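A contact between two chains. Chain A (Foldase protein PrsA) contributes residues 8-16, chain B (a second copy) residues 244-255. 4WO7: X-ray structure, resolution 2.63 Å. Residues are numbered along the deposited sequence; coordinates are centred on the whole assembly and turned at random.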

# COMPACT_ATOMS: atom_id res chain seq x y z
N LYS A 8 2.45 23.96 25.45
CA LYS A 8 3.54 23.53 26.33
C LYS A 8 3.23 22.20 27.00
O LYS A 8 4.09 21.61 27.66
CB LYS A 8 3.79 24.57 27.42
CG LYS A 8 3.90 26.01 26.94
CD LYS A 8 5.32 26.53 26.90
CE LYS A 8 5.30 28.04 26.98
NZ LYS A 8 5.11 28.53 28.37
N GLU A 9 2.00 21.73 26.84
CA GLU A 9 1.58 20.45 27.40
C GLU A 9 2.51 19.34 26.93
O GLU A 9 2.72 19.15 25.73
CB GLU A 9 0.13 20.16 27.00
CG GLU A 9 -0.43 18.83 27.49
CD GLU A 9 -1.70 18.45 26.76
OE1 GLU A 9 -1.97 17.24 26.62
OE2 GLU A 9 -2.44 19.36 26.33
N VAL A 10 3.06 18.61 27.89
CA VAL A 10 4.00 17.53 27.59
C VAL A 10 3.23 16.28 27.19
O VAL A 10 2.48 15.72 27.99
CB VAL A 10 4.93 17.23 28.78
CG1 VAL A 10 5.78 15.98 28.51
CG2 VAL A 10 5.82 18.42 29.06
N ILE A 11 3.43 15.85 25.95
CA ILE A 11 2.79 14.64 25.45
C ILE A 11 3.54 13.42 25.93
O ILE A 11 2.94 12.45 26.40
CB ILE A 11 2.77 14.62 23.91
CG1 ILE A 11 2.02 15.83 23.34
CG2 ILE A 11 2.19 13.30 23.39
CD1 ILE A 11 0.56 15.88 23.71
N ALA A 12 4.86 13.48 25.82
CA ALA A 12 5.73 12.38 26.21
C ALA A 12 6.99 12.91 26.87
O ALA A 12 7.61 13.85 26.37
CB ALA A 12 6.08 11.53 25.00
N LYS A 13 7.36 12.29 27.98
CA LYS A 13 8.57 12.66 28.70
C LYS A 13 9.67 11.66 28.40
O LYS A 13 9.46 10.45 28.47
CB LYS A 13 8.30 12.73 30.20
CG LYS A 13 9.39 13.44 30.99
CD LYS A 13 9.11 13.45 32.48
CE LYS A 13 10.34 13.90 33.27
NZ LYS A 13 10.71 15.31 33.02
N THR A 14 10.85 12.19 28.09
CA THR A 14 12.00 11.37 27.75
C THR A 14 13.28 11.99 28.33
O THR A 14 13.36 13.21 28.51
CB THR A 14 12.11 11.22 26.21
OG1 THR A 14 10.87 10.71 25.69
CG2 THR A 14 13.24 10.30 25.79
N ASP A 15 14.25 11.15 28.65
CA ASP A 15 15.54 11.61 29.18
C ASP A 15 16.37 12.35 28.12
O ASP A 15 17.27 13.12 28.45
CB ASP A 15 16.31 10.43 29.78
CG ASP A 15 16.41 9.25 28.83
OD1 ASP A 15 15.68 9.25 27.82
OD2 ASP A 15 17.19 8.33 29.12
N ALA A 16 16.06 12.10 26.85
CA ALA A 16 16.66 12.81 25.71
C ALA A 16 15.82 14.02 25.28
O ALA A 16 16.03 14.57 24.20
CB ALA A 16 16.82 11.85 24.54
N LYS B 244 16.98 1.24 25.94
CA LYS B 244 17.91 1.84 26.89
C LYS B 244 17.51 3.25 27.35
O LYS B 244 18.10 3.78 28.30
CB LYS B 244 19.32 1.87 26.28
CG LYS B 244 20.05 0.51 26.24
CD LYS B 244 19.42 -0.55 25.33
CE LYS B 244 20.08 -1.92 25.52
NZ LYS B 244 19.47 -3.00 24.68
N ALA B 245 16.52 3.86 26.69
CA ALA B 245 16.00 5.18 27.07
C ALA B 245 14.68 5.07 27.84
O ALA B 245 13.97 4.07 27.73
CB ALA B 245 15.82 6.05 25.85
N ASP B 246 14.36 6.10 28.62
CA ASP B 246 13.13 6.13 29.40
C ASP B 246 12.03 6.95 28.73
O ASP B 246 11.99 8.17 28.89
CB ASP B 246 13.40 6.68 30.80
CG ASP B 246 12.12 6.88 31.60
OD1 ASP B 246 11.38 5.89 31.76
OD2 ASP B 246 11.86 8.01 32.04
N ILE B 247 11.15 6.29 27.99
CA ILE B 247 10.02 6.98 27.36
C ILE B 247 8.81 6.86 28.28
O ILE B 247 8.45 5.75 28.68
CB ILE B 247 9.65 6.37 25.99
CG1 ILE B 247 10.88 5.91 25.22
CG2 ILE B 247 8.80 7.36 25.19
CD1 ILE B 247 11.93 6.99 24.97
N GLU B 248 8.21 8.00 28.62
CA GLU B 248 6.99 8.02 29.43
C GLU B 248 5.96 8.90 28.75
O GLU B 248 6.03 10.13 28.81
CB GLU B 248 7.30 8.51 30.84
CG GLU B 248 6.13 8.47 31.82
CD GLU B 248 6.55 8.90 33.21
OE1 GLU B 248 7.75 9.21 33.41
OE2 GLU B 248 5.69 8.93 34.11
N VAL B 249 4.98 8.27 28.11
CA VAL B 249 3.91 9.02 27.46
C VAL B 249 2.82 9.37 28.47
O VAL B 249 2.16 8.51 29.05
CB VAL B 249 3.34 8.25 26.25
CG1 VAL B 249 2.05 8.88 25.72
CG2 VAL B 249 4.39 8.15 25.14
N LYS B 250 2.65 10.68 28.63
CA LYS B 250 1.76 11.29 29.61
C LYS B 250 0.35 11.52 29.06
O LYS B 250 -0.58 11.80 29.82
CB LYS B 250 2.40 12.60 30.10
CG LYS B 250 3.60 12.39 31.05
CD LYS B 250 3.14 12.35 32.51
CE LYS B 250 4.28 12.06 33.50
NZ LYS B 250 5.52 12.88 33.32
N ASP B 251 0.20 11.40 27.74
CA ASP B 251 -1.10 11.59 27.08
C ASP B 251 -1.97 10.33 27.14
O ASP B 251 -1.54 9.24 26.75
CB ASP B 251 -0.93 12.02 25.63
CG ASP B 251 -2.23 12.48 25.00
OD1 ASP B 251 -3.00 11.61 24.52
OD2 ASP B 251 -2.50 13.70 25.00
N LYS B 252 -3.19 10.50 27.61
CA LYS B 252 -4.14 9.41 27.84
C LYS B 252 -4.47 8.58 26.59
O LYS B 252 -4.49 7.35 26.64
CB LYS B 252 -5.42 10.03 28.40
CG LYS B 252 -5.27 10.62 29.80
CD LYS B 252 -6.29 11.73 30.03
CE LYS B 252 -7.73 11.24 30.05
NZ LYS B 252 -8.67 12.37 30.31
N ASP B 253 -4.73 9.26 25.48
CA ASP B 253 -5.12 8.60 24.24
C ASP B 253 -3.98 7.79 23.62
O ASP B 253 -4.22 6.81 22.93
CB ASP B 253 -5.62 9.64 23.23
CG ASP B 253 -6.74 10.50 23.80
OD1 ASP B 253 -7.90 10.03 23.83
OD2 ASP B 253 -6.45 11.64 24.23
N LEU B 254 -2.75 8.22 23.88
CA LEU B 254 -1.55 7.67 23.25
C LEU B 254 -0.70 6.82 24.19
O LEU B 254 0.45 6.52 23.88
CB LEU B 254 -0.70 8.81 22.70
CG LEU B 254 -1.32 9.67 21.60
CD1 LEU B 254 -0.54 10.97 21.49
CD2 LEU B 254 -1.30 8.92 20.27
N LYS B 255 -1.27 6.44 25.33
CA LYS B 255 -0.56 5.70 26.36
C LYS B 255 0.17 4.44 25.89
O LYS B 255 1.30 4.19 26.31
CB LYS B 255 -1.55 5.30 27.45
CG LYS B 255 -1.83 6.37 28.49
CD LYS B 255 -2.98 5.91 29.38
CE LYS B 255 -3.22 6.84 30.56
NZ LYS B 255 -4.48 6.49 31.28

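Two chains can join edge to edge by letting their backbones supply the polar contacts, and this contact between copies of the foldase PrsA is a compact example. Residues 12-14 of chain A and 247-249 of chain B run antiparallel, their directions 163° apart.

Followed along chain B, the contact opens loosely. The methyl of A245(B) points toward chain A and lies 3.8 Å, CB to OD1, from D15(A). At D246(B) the backbone O accepts a CA-H...O contact from T14(A), 3.4 Å from CA to O and nearly straight. The next residue adds an apolar touch, with CD1 of I247(B) 3.7 Å from CG2 of T14(A).

E248(B) is the centre of the register. Its N donates to O of K13(A) at 2.8 Å, and its O receives N of K13(A) at 2.7 Å, a reciprocal pair with good angles. Such pairing reads no side chains; those of E248(B) and K13(A) share one face of the sheet, and their CB atoms are 4.4 Å apart. On the other face V249(B) meets A12(A), CG2 to CB at 3.8 Å. The small alanine accompanies a close backbone approach, the two CA atoms being 4.0 Å apart.

Past the strand the ladder gives way to a shared acceptor. The O of I11(A), where chain A turns a corner, takes N of K250(B) at 2.9 Å and, more weakly, N of D251(B) at 3.2 Å. The carboxylate of D251(B) also lies 3.9 Å, OD2 to OE1, from that of E9(A), a proximity of like charges that should not favour the contact. Its OD1 instead accepts weak bonds from N of D253(B) (3.1 Å) and N of L254(B) (3.5 Å). Finally L254(B), within a type I turn, brings CD1 to 4.1 Å from CG2 of I11(A), closing the contact with hydrocarbon.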